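PDB 1VDW: hypothetical protein PH1897 from Pyrococcus horikoshii, which probably hydrolyses fructose 1,6-bisphosphate to fructose 6-phosphate and phosphate with magnesium ions, as a homodimeric member of the inositol monophosphatase superfamily. Local coordinates for residues A[45-50]-A[87-92]; A[96-101]-A[170-175]; A[103-106]-A[112-115]; A[116-119]-A[124-127]; A[152-157]-A[176-181]. All coordinates share one frame; numbering follows the deposited sequence.

Contact 1: A[45-50]-A[87-92]. With EDO (1,2-ethanediol), chain C.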
# COMPACT_ATOMS: atom_id res chain seq x y z
N VAL A 45 -12.20 14.94 10.67
CA VAL A 45 -12.81 15.82 9.68
C VAL A 45 -13.08 15.14 8.34
O VAL A 45 -14.20 15.15 7.85
CB VAL A 45 -11.95 17.08 9.44
CG1 VAL A 45 -12.49 17.86 8.24
CG2 VAL A 45 -11.97 17.97 10.68
N VAL A 46 -12.06 14.52 7.76
CA VAL A 46 -12.24 13.87 6.46
C VAL A 46 -13.33 12.78 6.47
O VAL A 46 -14.05 12.62 5.49
CB VAL A 46 -10.91 13.28 5.93
CG1 VAL A 46 -10.48 12.10 6.78
CG2 VAL A 46 -11.08 12.88 4.47
N ASP A 47 -13.44 12.05 7.57
CA ASP A 47 -14.46 11.00 7.67
C ASP A 47 -15.86 11.61 7.63
O ASP A 47 -16.75 11.12 6.93
CB ASP A 47 -14.33 10.22 8.98
CG ASP A 47 -12.97 9.59 9.15
OD1 ASP A 47 -12.52 8.90 8.22
OD2 ASP A 47 -12.35 9.79 10.22
N LYS A 48 -16.04 12.68 8.39
CA LYS A 48 -17.33 13.36 8.47
C LYS A 48 -17.71 14.01 7.15
O LYS A 48 -18.87 13.95 6.74
CB LYS A 48 -17.31 14.40 9.59
CG LYS A 48 -18.64 15.12 9.79
CD LYS A 48 -19.77 14.15 10.08
CE LYS A 48 -19.52 13.37 11.37
NZ LYS A 48 -20.67 12.48 11.71
N VAL A 49 -16.75 14.65 6.50
CA VAL A 49 -17.03 15.29 5.22
C VAL A 49 -17.42 14.22 4.21
O VAL A 49 -18.38 14.40 3.45
CB VAL A 49 -15.82 16.08 4.69
CG1 VAL A 49 -16.12 16.63 3.31
CG2 VAL A 49 -15.49 17.22 5.65
N ALA A 50 -16.69 13.11 4.19
CA ALA A 50 -16.99 12.03 3.26
C ALA A 50 -18.38 11.48 3.54
O ALA A 50 -19.14 11.18 2.61
CB ALA A 50 -15.95 10.92 3.40
N ASP A 87 -12.89 4.45 2.80
CA ASP A 87 -12.13 3.31 3.27
C ASP A 87 -10.69 3.77 3.21
O ASP A 87 -10.26 4.35 2.22
CB ASP A 87 -12.33 2.11 2.34
CG ASP A 87 -11.73 0.84 2.90
OD1 ASP A 87 -11.10 0.90 3.97
OD2 ASP A 87 -11.90 -0.22 2.26
N GLY A 88 -9.93 3.54 4.28
CA GLY A 88 -8.54 3.96 4.29
C GLY A 88 -8.33 5.31 4.95
O GLY A 88 -7.47 6.08 4.55
N SER A 89 -9.12 5.59 5.99
CA SER A 89 -9.04 6.86 6.71
C SER A 89 -7.64 7.15 7.26
O SER A 89 -7.10 8.24 7.05
CB SER A 89 -10.05 6.87 7.86
OG SER A 89 -10.00 8.11 8.55
N TYR A 90 -7.07 6.20 8.00
CA TYR A 90 -5.73 6.40 8.55
C TYR A 90 -4.76 6.72 7.42
O TYR A 90 -3.95 7.64 7.51
CB TYR A 90 -5.22 5.17 9.29
CG TYR A 90 -3.79 5.35 9.77
CD1 TYR A 90 -3.52 5.95 11.00
CD2 TYR A 90 -2.71 5.00 8.95
CE1 TYR A 90 -2.22 6.21 11.40
CE2 TYR A 90 -1.40 5.26 9.35
CZ TYR A 90 -1.16 5.87 10.57
OH TYR A 90 0.13 6.16 10.96
N ASN A 91 -4.84 5.95 6.34
CA ASN A 91 -3.95 6.17 5.22
C ASN A 91 -4.10 7.57 4.67
O ASN A 91 -3.12 8.28 4.45
CB ASN A 91 -4.23 5.16 4.10
CG ASN A 91 -3.82 3.74 4.46
OD1 ASN A 91 -3.05 3.52 5.40
ND2 ASN A 91 -4.32 2.78 3.70
N PHE A 92 -5.35 7.97 4.43
CA PHE A 92 -5.62 9.29 3.89
C PHE A 92 -4.98 10.42 4.71
O PHE A 92 -4.29 11.26 4.16
CB PHE A 92 -7.13 9.53 3.82
CG PHE A 92 -7.51 10.80 3.11
CD1 PHE A 92 -7.89 10.77 1.78
CD2 PHE A 92 -7.46 12.02 3.77
CE1 PHE A 92 -8.22 11.94 1.11
CE2 PHE A 92 -7.78 13.20 3.11
CZ PHE A 92 -8.17 13.16 1.78
C1 EDO C . -11.43 -1.45 7.45
O1 EDO C . -11.34 -0.03 7.59
C2 EDO C . -11.57 -1.79 5.95
O2 EDO C . -10.42 -1.32 5.22
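The start of helix 45-60 meets the first turn of helix 89-93 through D47 with S89 and V46 with F92, just behind the predicted catalytic magnesium site of the inositol monophosphatase fold. S89 OG gives its proton to D47 OD1 at 2.7 Å, and the acceptor uses its syn lone pair, on the side of OD2. The serine hydroxyl is swung anti to its own backbone N (chi1 -179°), which carries it across to the carboxylate. D47 OD2 is held separately by K44 N, so both carboxylate oxygens have a partner and the group's rotation is fixed. About one turn after S89, the F92 ring takes V46 CG2 over one face, 3.9 Å from its centroid and 25° off the normal, a CH-pi contact displaced toward the rim; the nearest ring atom to V46 CG2 is CE2 at 3.6 Å. D87, a predicted magnesium ligand, turns away from helix 45-60, and its OD1 takes a 2.6 Å bond from O2 of an ethanediol. V46, D47 and A50 also pack on L86 of strand 86-87, while F92 meets F99 edge-to-face and Y90 reaches A186 and R143 of the second subunit.

Contact 2: A[96-101]-A[170-175]. With EDO (1,2-ethanediol), chain C.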
# COMPACT_ATOMS: atom_id res chain seq x y z
N ILE A 96 -0.87 8.30 2.82
CA ILE A 96 -0.62 6.98 2.24
C ILE A 96 -1.68 6.82 1.14
O ILE A 96 -2.88 6.83 1.42
CB ILE A 96 -0.75 5.90 3.32
CG1 ILE A 96 0.26 6.19 4.45
CG2 ILE A 96 -0.53 4.52 2.72
CD1 ILE A 96 0.22 5.21 5.60
N PRO A 97 -1.24 6.66 -0.12
CA PRO A 97 -2.14 6.54 -1.28
C PRO A 97 -2.97 5.28 -1.47
O PRO A 97 -2.99 4.71 -2.56
CB PRO A 97 -1.20 6.80 -2.45
CG PRO A 97 0.04 6.11 -2.01
CD PRO A 97 0.17 6.52 -0.54
N PHE A 98 -3.65 4.87 -0.41
CA PHE A 98 -4.53 3.71 -0.45
C PHE A 98 -5.82 4.05 0.29
O PHE A 98 -5.90 3.90 1.50
CB PHE A 98 -3.88 2.49 0.21
CG PHE A 98 -2.78 1.88 -0.60
CD1 PHE A 98 -3.04 1.35 -1.86
CD2 PHE A 98 -1.48 1.86 -0.12
CE1 PHE A 98 -2.01 0.81 -2.63
CE2 PHE A 98 -0.44 1.33 -0.88
CZ PHE A 98 -0.71 0.81 -2.14
N PHE A 99 -6.81 4.53 -0.44
CA PHE A 99 -8.11 4.85 0.13
C PHE A 99 -9.13 4.82 -1.00
O PHE A 99 -8.77 4.93 -2.17
CB PHE A 99 -8.09 6.20 0.88
CG PHE A 99 -7.54 7.34 0.09
CD1 PHE A 99 -8.35 8.07 -0.78
CD2 PHE A 99 -6.21 7.71 0.23
CE1 PHE A 99 -7.84 9.15 -1.49
CE2 PHE A 99 -5.69 8.79 -0.48
CZ PHE A 99 -6.51 9.51 -1.34
N ALA A 100 -10.41 4.68 -0.65
CA ALA A 100 -11.44 4.56 -1.66
C ALA A 100 -12.83 4.81 -1.13
O ALA A 100 -13.04 4.91 0.08
CB ALA A 100 -11.39 3.16 -2.26
N VAL A 101 -13.77 4.90 -2.06
CA VAL A 101 -15.19 5.03 -1.75
C VAL A 101 -15.77 3.68 -2.18
O VAL A 101 -15.46 3.20 -3.27
CB VAL A 101 -15.86 6.14 -2.57
CG1 VAL A 101 -17.36 6.15 -2.29
CG2 VAL A 101 -15.26 7.48 -2.22
N ARG A 170 0.58 -8.29 1.25
CA ARG A 170 0.32 -6.86 1.28
C ARG A 170 -0.73 -6.67 2.36
O ARG A 170 -1.60 -7.52 2.57
CB ARG A 170 -0.23 -6.36 -0.06
CG ARG A 170 0.76 -6.42 -1.21
CD ARG A 170 1.85 -5.35 -1.07
NE ARG A 170 2.83 -5.39 -2.15
CZ ARG A 170 3.91 -6.16 -2.16
NH1 ARG A 170 4.16 -6.99 -1.16
NH2 ARG A 170 4.76 -6.10 -3.19
N THR A 171 -0.61 -5.56 3.08
CA THR A 171 -1.58 -5.20 4.11
C THR A 171 -1.66 -3.71 3.87
O THR A 171 -0.88 -2.92 4.41
CB THR A 171 -1.08 -5.55 5.52
OG1 THR A 171 -0.73 -6.94 5.56
CG2 THR A 171 -2.17 -5.28 6.55
N LEU A 172 -2.61 -3.33 3.02
CA LEU A 172 -2.72 -1.95 2.59
C LEU A 172 -3.53 -0.97 3.41
O LEU A 172 -3.32 0.23 3.31
CB LEU A 172 -3.22 -1.92 1.13
CG LEU A 172 -2.41 -2.80 0.17
CD1 LEU A 172 -2.97 -2.65 -1.24
CD2 LEU A 172 -0.94 -2.42 0.21
N GLY A 173 -4.45 -1.47 4.24
CA GLY A 173 -5.25 -0.57 5.04
C GLY A 173 -6.52 -0.08 4.37
O GLY A 173 -7.12 0.90 4.83
N ALA A 174 -6.94 -0.74 3.30
CA ALA A 174 -8.18 -0.38 2.58
C ALA A 174 -8.67 -1.65 1.90
O ALA A 174 -8.38 -1.91 0.73
CB ALA A 174 -7.91 0.71 1.56
N ILE A 175 -9.44 -2.44 2.64
CA ILE A 175 -9.94 -3.70 2.13
C ILE A 175 -10.70 -3.60 0.81
O ILE A 175 -10.66 -4.53 -0.00
CB ILE A 175 -10.80 -4.42 3.20
CG1 ILE A 175 -10.78 -5.93 2.96
CG2 ILE A 175 -12.24 -3.91 3.18
CD1 ILE A 175 -9.43 -6.57 3.24
C1 EDO C . -11.43 -1.45 7.45
O1 EDO C . -11.34 -0.03 7.59
C2 EDO C . -11.57 -1.79 5.95
O2 EDO C . -10.42 -1.32 5.22
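Beside the predicted magnesium site, the loop leading into helix 175-184 packs on the segment before strand 100-107, with L172 laid over F98 and A174 set against the F98 backbone. Both leucine methyls spread over the same face of the F98 ring: CD2 stands 4.2 Å from the centroid, 20° off the normal, in a CH-pi contact, while L172 CD1 lies 3.9 Å from F98 CE1. The L172 branch point sits beside its backbone N (chi1 -52°), which lays the two methyls side by side over that face, CD1 toward ring atoms CD1 and CE1, CD2 toward CE2 and CZ. A174 CB touches F98 O at 3.8 Å and approaches F99 CA at 4.4 Å. No hydrogen bond crosses directly; instead N91 ND2 donates to both F98 O and L172 O, tying the two backbones together from helix 89-93. A174 is the N-cap residue of the following helix, whose I175 N donates to ethanediol O2 over 3.0 Å at an N-H...O angle of 168°. Around this buried contact, Y181 of helix 175-184 packs on F98 and L172, A100 pairs with D87 through backbone hydrogen bonds, and I96 of the second subunit packs on F98.

Contact 3: A[103-106]-A[112-115]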
# COMPACT_ATOMS: atom_id res chain seq x y z
N VAL A 103 -19.40 1.44 -2.56
CA VAL A 103 -20.86 1.47 -2.56
C VAL A 103 -21.45 0.22 -3.21
O VAL A 103 -21.09 -0.11 -4.34
CB VAL A 103 -21.40 2.70 -3.33
CG1 VAL A 103 -22.91 2.61 -3.48
CG2 VAL A 103 -21.02 3.98 -2.61
N ALA A 104 -22.35 -0.45 -2.51
CA ALA A 104 -23.03 -1.63 -3.04
C ALA A 104 -24.53 -1.34 -3.00
O ALA A 104 -25.06 -0.91 -1.97
CB ALA A 104 -22.71 -2.86 -2.20
N ILE A 105 -25.20 -1.57 -4.12
CA ILE A 105 -26.64 -1.32 -4.26
C ILE A 105 -27.41 -2.62 -4.34
O ILE A 105 -27.11 -3.49 -5.17
CB ILE A 105 -26.95 -0.53 -5.54
CG1 ILE A 105 -26.03 0.69 -5.64
CG2 ILE A 105 -28.41 -0.11 -5.55
CD1 ILE A 105 -26.25 1.72 -4.59
N PHE A 106 -28.43 -2.75 -3.50
CA PHE A 106 -29.23 -3.97 -3.48
C PHE A 106 -30.68 -3.72 -3.82
O PHE A 106 -31.31 -2.80 -3.29
CB PHE A 106 -29.15 -4.60 -2.09
CG PHE A 106 -27.79 -5.13 -1.74
CD1 PHE A 106 -27.48 -6.46 -1.97
CD2 PHE A 106 -26.81 -4.28 -1.22
CE1 PHE A 106 -26.21 -6.95 -1.68
CE2 PHE A 106 -25.54 -4.76 -0.93
CZ PHE A 106 -25.24 -6.10 -1.16
N ILE A 112 -27.41 -5.52 -7.29
CA ILE A 112 -27.55 -5.20 -8.70
C ILE A 112 -26.44 -4.32 -9.26
O ILE A 112 -26.27 -4.23 -10.47
CB ILE A 112 -28.91 -4.52 -8.98
CG1 ILE A 112 -29.06 -3.27 -8.11
CG2 ILE A 112 -30.05 -5.50 -8.71
CD1 ILE A 112 -30.25 -2.40 -8.48
N TYR A 113 -25.68 -3.68 -8.37
CA TYR A 113 -24.60 -2.80 -8.81
C TYR A 113 -23.72 -2.43 -7.63
O TYR A 113 -24.20 -2.27 -6.51
CB TYR A 113 -25.19 -1.52 -9.42
CG TYR A 113 -24.16 -0.50 -9.83
CD1 TYR A 113 -23.34 -0.72 -10.93
CD2 TYR A 113 -24.02 0.69 -9.13
CE1 TYR A 113 -22.40 0.23 -11.33
CE2 TYR A 113 -23.09 1.65 -9.52
CZ TYR A 113 -22.28 1.41 -10.61
OH TYR A 113 -21.37 2.36 -10.99
N ALA A 114 -22.43 -2.28 -7.90
CA ALA A 114 -21.49 -1.87 -6.88
C ALA A 114 -20.34 -1.16 -7.56
O ALA A 114 -20.01 -1.44 -8.72
CB ALA A 114 -20.97 -3.08 -6.12
N PHE A 115 -19.74 -0.21 -6.85
CA PHE A 115 -18.58 0.48 -7.40
C PHE A 115 -17.62 0.82 -6.28
O PHE A 115 -18.00 0.94 -5.11
CB PHE A 115 -18.98 1.75 -8.18
CG PHE A 115 -19.28 2.96 -7.33
CD1 PHE A 115 -18.26 3.78 -6.86
CD2 PHE A 115 -20.60 3.30 -7.03
CE1 PHE A 115 -18.54 4.93 -6.12
CE2 PHE A 115 -20.89 4.45 -6.29
CZ PHE A 115 -19.86 5.26 -5.84
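V103 and F115, A104 and A114, and I105 and Y113 face one another across an antiparallel beta hairpin of strands 100-107 and 110-118, with local strand directions 173° apart. The first shell is backbone: V103 N donates to F115 O at 3.0 Å and F115 N returns a bond to V103 O at 2.9 Å, closing a hydrogen-bonded pair. I105 N then reaches Y113 O at 2.7 Å, but I105 O accepts from I112 N rather than from Y113, also at 3.0 Å. Two residues, I112 and Y113, therefore stand opposite the single I105, which defines a classic beta bulge.

Side chains make the next shell. V103 and F115 run alongside each other on one face of the sheet, V103 CB coming within 3.5 Å of F115 CE2. On that face I105 also lies beside Y113, bringing its CG1 to the edge of the tyrosine ring, near the ring plane, and its CG2 branch meets I112 CG1. A104 and A114 form the non-hydrogen-bonded pair on the other face, where their small side chains leave room for A203, A204 and V207 of helix 199-211.

Further out, W6, R7 and A10 of helix 3-20 and I54 and F58 of helix 45-60 pack on the face bearing V103, I105, Y113 and F115, and strand 79-84 flanks strand 100-107. Y113 OH is engaged by E126 OE1 from strand 123-128. Between the two main bonded pairs, A114 CA makes a CA-H...O contact with V103 O at 3.1 Å, with an angle of 129° at the hydrogen.

Contact 4: A[116-119]-A[124-127]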
# COMPACT_ATOMS: atom_id res chain seq x y z
N ILE A 116 -16.36 0.91 -6.66
CA ILE A 116 -15.29 1.29 -5.76
C ILE A 116 -14.50 2.33 -6.54
O ILE A 116 -14.07 2.08 -7.67
CB ILE A 116 -14.37 0.10 -5.40
CG1 ILE A 116 -15.12 -0.87 -4.48
CG2 ILE A 116 -13.09 0.60 -4.72
CD1 ILE A 116 -14.41 -2.19 -4.25
N TYR A 117 -14.33 3.50 -5.93
CA TYR A 117 -13.59 4.61 -6.53
C TYR A 117 -12.23 4.73 -5.85
O TYR A 117 -12.16 4.96 -4.64
CB TYR A 117 -14.39 5.91 -6.37
CG TYR A 117 -13.67 7.16 -6.86
CD1 TYR A 117 -12.99 7.16 -8.07
CD2 TYR A 117 -13.69 8.34 -6.11
CE1 TYR A 117 -12.34 8.31 -8.53
CE2 TYR A 117 -13.04 9.49 -6.56
CZ TYR A 117 -12.37 9.46 -7.77
OH TYR A 117 -11.72 10.59 -8.22
N GLU A 118 -11.16 4.56 -6.63
CA GLU A 118 -9.79 4.64 -6.12
C GLU A 118 -9.29 5.96 -6.72
O GLU A 118 -8.68 5.99 -7.79
CB GLU A 118 -8.99 3.45 -6.63
CG GLU A 118 -7.55 3.44 -6.18
CD GLU A 118 -6.74 2.25 -6.65
OE1 GLU A 118 -7.18 1.51 -7.56
OE2 GLU A 118 -5.62 2.06 -6.12
N PRO A 119 -9.51 7.07 -6.01
CA PRO A 119 -9.11 8.41 -6.48
C PRO A 119 -7.68 8.73 -6.86
O PRO A 119 -7.46 9.44 -7.84
CB PRO A 119 -9.62 9.33 -5.37
CG PRO A 119 -9.49 8.50 -4.17
CD PRO A 119 -10.02 7.16 -4.63
N LEU A 124 -12.28 3.78 -11.53
CA LEU A 124 -13.63 3.44 -11.12
C LEU A 124 -13.87 1.97 -11.41
O LEU A 124 -13.90 1.56 -12.57
CB LEU A 124 -14.68 4.28 -11.86
CG LEU A 124 -16.13 3.92 -11.50
CD1 LEU A 124 -16.38 4.19 -10.03
CD2 LEU A 124 -17.11 4.73 -12.35
N TYR A 125 -13.98 1.17 -10.35
CA TYR A 125 -14.26 -0.25 -10.48
C TYR A 125 -15.77 -0.41 -10.35
O TYR A 125 -16.38 0.18 -9.46
CB TYR A 125 -13.61 -1.06 -9.35
CG TYR A 125 -12.11 -1.01 -9.28
CD1 TYR A 125 -11.34 -2.06 -9.78
CD2 TYR A 125 -11.46 0.06 -8.67
CE1 TYR A 125 -9.94 -2.04 -9.66
CE2 TYR A 125 -10.08 0.09 -8.55
CZ TYR A 125 -9.33 -0.96 -9.05
OH TYR A 125 -7.96 -0.93 -8.91
N GLU A 126 -16.36 -1.21 -11.24
CA GLU A 126 -17.79 -1.44 -11.19
C GLU A 126 -18.09 -2.92 -11.29
O GLU A 126 -17.42 -3.67 -11.99
CB GLU A 126 -18.49 -0.71 -12.34
CG GLU A 126 -18.37 0.80 -12.28
CD GLU A 126 -19.02 1.47 -13.47
OE1 GLU A 126 -20.16 1.96 -13.33
OE2 GLU A 126 -18.40 1.48 -14.55
N GLY A 127 -19.12 -3.34 -10.56
CA GLY A 127 -19.54 -4.72 -10.57
C GLY A 127 -21.01 -4.75 -10.91
O GLY A 127 -21.82 -4.10 -10.26
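An antiparallel backbone pairing joins I116 to Y125, in the hairpin of strands 110-118 and 123-128 within the large mixed sheet, and a polar side-chain bond from Y125 to E118 extends it. The N-to-C directions of the short segments 116-118 and 124-127 are 166° apart. I116 N donates to Y125 O at 2.9 Å, and Y125 N donates back to I116 O at 2.8 Å. These bonds make I116 and Y125 a hydrogen-bonded pair, with their CB atoms 4.2 Å apart on one face; Y117 and L124 follow as a non-hydrogen-bonded pair on the other.

On the face of I116 and Y125, the tyrosine ring reaches across toward E118. I116 O and E118 OE1 both lie at its edge, in plane, and Y125 OH donates to E118 OE1 at 2.9 Å, nearly along the C-O axis. The E118 chain is fully extended, CG anti to the backbone N (chi1 179°), and this brings its carboxylate level with the hydroxyl; carboxylate and ring planes are 25° apart. The same OE1 forms a salt bridge with R123, OE2 is gripped by Y181, and Y125 OH also meets R184 NE, so the buried carboxylate is shared among several partners that would be expected to stabilise its charge. Helix 175-184 lies against this face and helix 3-20 against the opposite one, a layered helix-sheet-helix packing characteristic of the inositol monophosphatase fold.

Contact 5: A[152-157]-A[176-181]. With EDO (1,2-ethanediol), chain D.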
# COMPACT_ATOMS: atom_id res chain seq x y z
N SER A 152 -3.28 -10.34 0.06
CA SER A 152 -3.49 -9.32 1.07
C SER A 152 -3.76 -10.18 2.31
O SER A 152 -4.50 -11.17 2.23
CB SER A 152 -4.69 -8.44 0.73
OG SER A 152 -5.16 -7.73 1.86
N PHE A 153 -3.16 -9.82 3.44
CA PHE A 153 -3.30 -10.62 4.65
C PHE A 153 -3.40 -9.78 5.91
O PHE A 153 -2.54 -8.93 6.17
CB PHE A 153 -2.11 -11.58 4.73
CG PHE A 153 -2.15 -12.55 5.89
CD1 PHE A 153 -3.34 -13.15 6.29
CD2 PHE A 153 -0.97 -12.92 6.52
CE1 PHE A 153 -3.35 -14.11 7.31
CE2 PHE A 153 -0.97 -13.88 7.54
CZ PHE A 153 -2.17 -14.47 7.93
N TYR A 154 -4.46 -10.02 6.68
CA TYR A 154 -4.72 -9.35 7.95
C TYR A 154 -5.05 -10.40 9.00
O TYR A 154 -5.94 -11.23 8.80
CB TYR A 154 -5.94 -8.42 7.87
CG TYR A 154 -5.83 -7.21 6.97
CD1 TYR A 154 -5.63 -5.94 7.51
CD2 TYR A 154 -6.02 -7.32 5.60
CE1 TYR A 154 -5.63 -4.81 6.71
CE2 TYR A 154 -6.03 -6.19 4.79
CZ TYR A 154 -5.84 -4.95 5.36
OH TYR A 154 -5.88 -3.82 4.58
N THR A 155 -4.33 -10.38 10.12
CA THR A 155 -4.59 -11.31 11.21
C THR A 155 -4.11 -10.69 12.51
O THR A 155 -3.24 -9.82 12.51
CB THR A 155 -3.88 -12.66 11.01
OG1 THR A 155 -4.22 -13.53 12.09
CG2 THR A 155 -2.38 -12.47 10.96
N LYS A 156 -4.68 -11.15 13.62
CA LYS A 156 -4.29 -10.67 14.94
C LYS A 156 -3.35 -11.68 15.57
O LYS A 156 -2.69 -11.40 16.57
CB LYS A 156 -5.53 -10.52 15.83
CG LYS A 156 -6.55 -9.50 15.34
CD LYS A 156 -6.28 -8.10 15.89
CE LYS A 156 -4.94 -7.54 15.42
NZ LYS A 156 -4.67 -6.21 16.01
N GLY A 157 -3.28 -12.86 14.96
CA GLY A 157 -2.44 -13.91 15.50
C GLY A 157 -1.27 -14.31 14.63
O GLY A 157 -0.79 -13.53 13.82
N ALA A 176 -11.39 -2.49 0.58
CA ALA A 176 -12.13 -2.34 -0.67
C ALA A 176 -11.16 -2.40 -1.84
O ALA A 176 -11.43 -3.04 -2.85
CB ALA A 176 -12.90 -1.02 -0.69
N LEU A 177 -10.03 -1.72 -1.71
CA LEU A 177 -9.04 -1.73 -2.77
C LEU A 177 -8.40 -3.09 -2.91
O LEU A 177 -8.12 -3.54 -4.02
CB LEU A 177 -7.94 -0.70 -2.52
CG LEU A 177 -8.36 0.76 -2.65
CD1 LEU A 177 -7.14 1.64 -2.48
CD2 LEU A 177 -9.02 1.02 -4.00
N GLU A 178 -8.16 -3.77 -1.80
CA GLU A 178 -7.53 -5.07 -1.89
C GLU A 178 -8.45 -6.04 -2.62
O GLU A 178 -7.99 -6.84 -3.44
CB GLU A 178 -7.09 -5.52 -0.50
CG GLU A 178 -5.83 -4.74 -0.10
CD GLU A 178 -5.57 -4.67 1.39
OE1 GLU A 178 -6.43 -4.13 2.12
OE2 GLU A 178 -4.49 -5.13 1.83
N LEU A 179 -9.75 -5.96 -2.37
CA LEU A 179 -10.70 -6.81 -3.07
C LEU A 179 -10.78 -6.40 -4.55
O LEU A 179 -10.91 -7.25 -5.42
CB LEU A 179 -12.07 -6.72 -2.40
CG LEU A 179 -12.15 -7.47 -1.07
CD1 LEU A 179 -13.40 -7.07 -0.32
CD2 LEU A 179 -12.13 -8.98 -1.33
N ALA A 180 -10.71 -5.10 -4.83
CA ALA A 180 -10.74 -4.62 -6.21
C ALA A 180 -9.49 -5.11 -6.94
O ALA A 180 -9.54 -5.46 -8.12
CB ALA A 180 -10.80 -3.09 -6.24
N TYR A 181 -8.36 -5.14 -6.24
CA TYR A 181 -7.11 -5.60 -6.83
C TYR A 181 -7.23 -7.08 -7.17
O TYR A 181 -6.75 -7.52 -8.21
CB TYR A 181 -5.93 -5.37 -5.88
CG TYR A 181 -5.52 -3.93 -5.71
CD1 TYR A 181 -6.11 -2.90 -6.45
CD2 TYR A 181 -4.53 -3.59 -4.79
CE1 TYR A 181 -5.72 -1.56 -6.26
CE2 TYR A 181 -4.14 -2.27 -4.60
CZ TYR A 181 -4.74 -1.26 -5.34
OH TYR A 181 -4.34 0.04 -5.11
C1 EDO D . 3.47 -13.18 12.43
O1 EDO D . 3.16 -14.57 12.44
C2 EDO D . 2.16 -12.39 12.59
O2 EDO D . 1.28 -12.71 11.50
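The Y154 ring presents its edge to E178, with E178 OE1 in the ring plane, while the carboxylate is turned 68° against the ring. Y154 OH donates to E178 OE1 at 2.5 Å, through its syn lone pair. In the conformer described, S152 OG, on the same side of the strand, donates to E178 OE2 at 2.7 Å, arriving from above the carboxylate plane, 76° out of it. The two strand hydroxyls meet different oxygens from different directions, which would help to hold the carboxylate's rotation. The glutamate reaches them with CG beside its backbone N (chi1 -75°) and an extended chain beyond.

The contact joins strand 150-154, in the five-stranded sheet of the inositol monophosphatase fold, to helix 175-184. Its polar network runs on into the loop that leads from strand 168-170 into this helix: L172 N donates to E178 OE2, and G173 N pairs with Y154 OH. With three N-H or O-H partners, the buried carboxylate would probably be stabilised in its charged form. T155 OG1 accepts from G157 N at 3.1 Å in an ST turn, and G157 O takes a weak bond of 3.2 Å from O2 of an ethanediol, probably from the crystallisation liquor.

Contact 1 closes before contact 2 opens, contacts 3 and 4 are nested inside the loop that contact 2 closes, and contact 5 crosses contact 2 in chain order. Contacts 3 and 4, with centres about 11 Å apart, share strand 110-118 in the eight-stranded sheet, while contact 2 reaches that sheet through strand 100-107. Contacts 2 and 5 are the nearest pair, about 9 Å between centres. Helix 175-184 bridges the two main sheets: Y181 bonds to E118 of contact 4, and A176 N to D87 of contact 1. Contacts 1 and 2 share an ethanediol beside this predicted metal ligand, so the predicted metal site would sit where sheet, helix and dimer-facing loops converge.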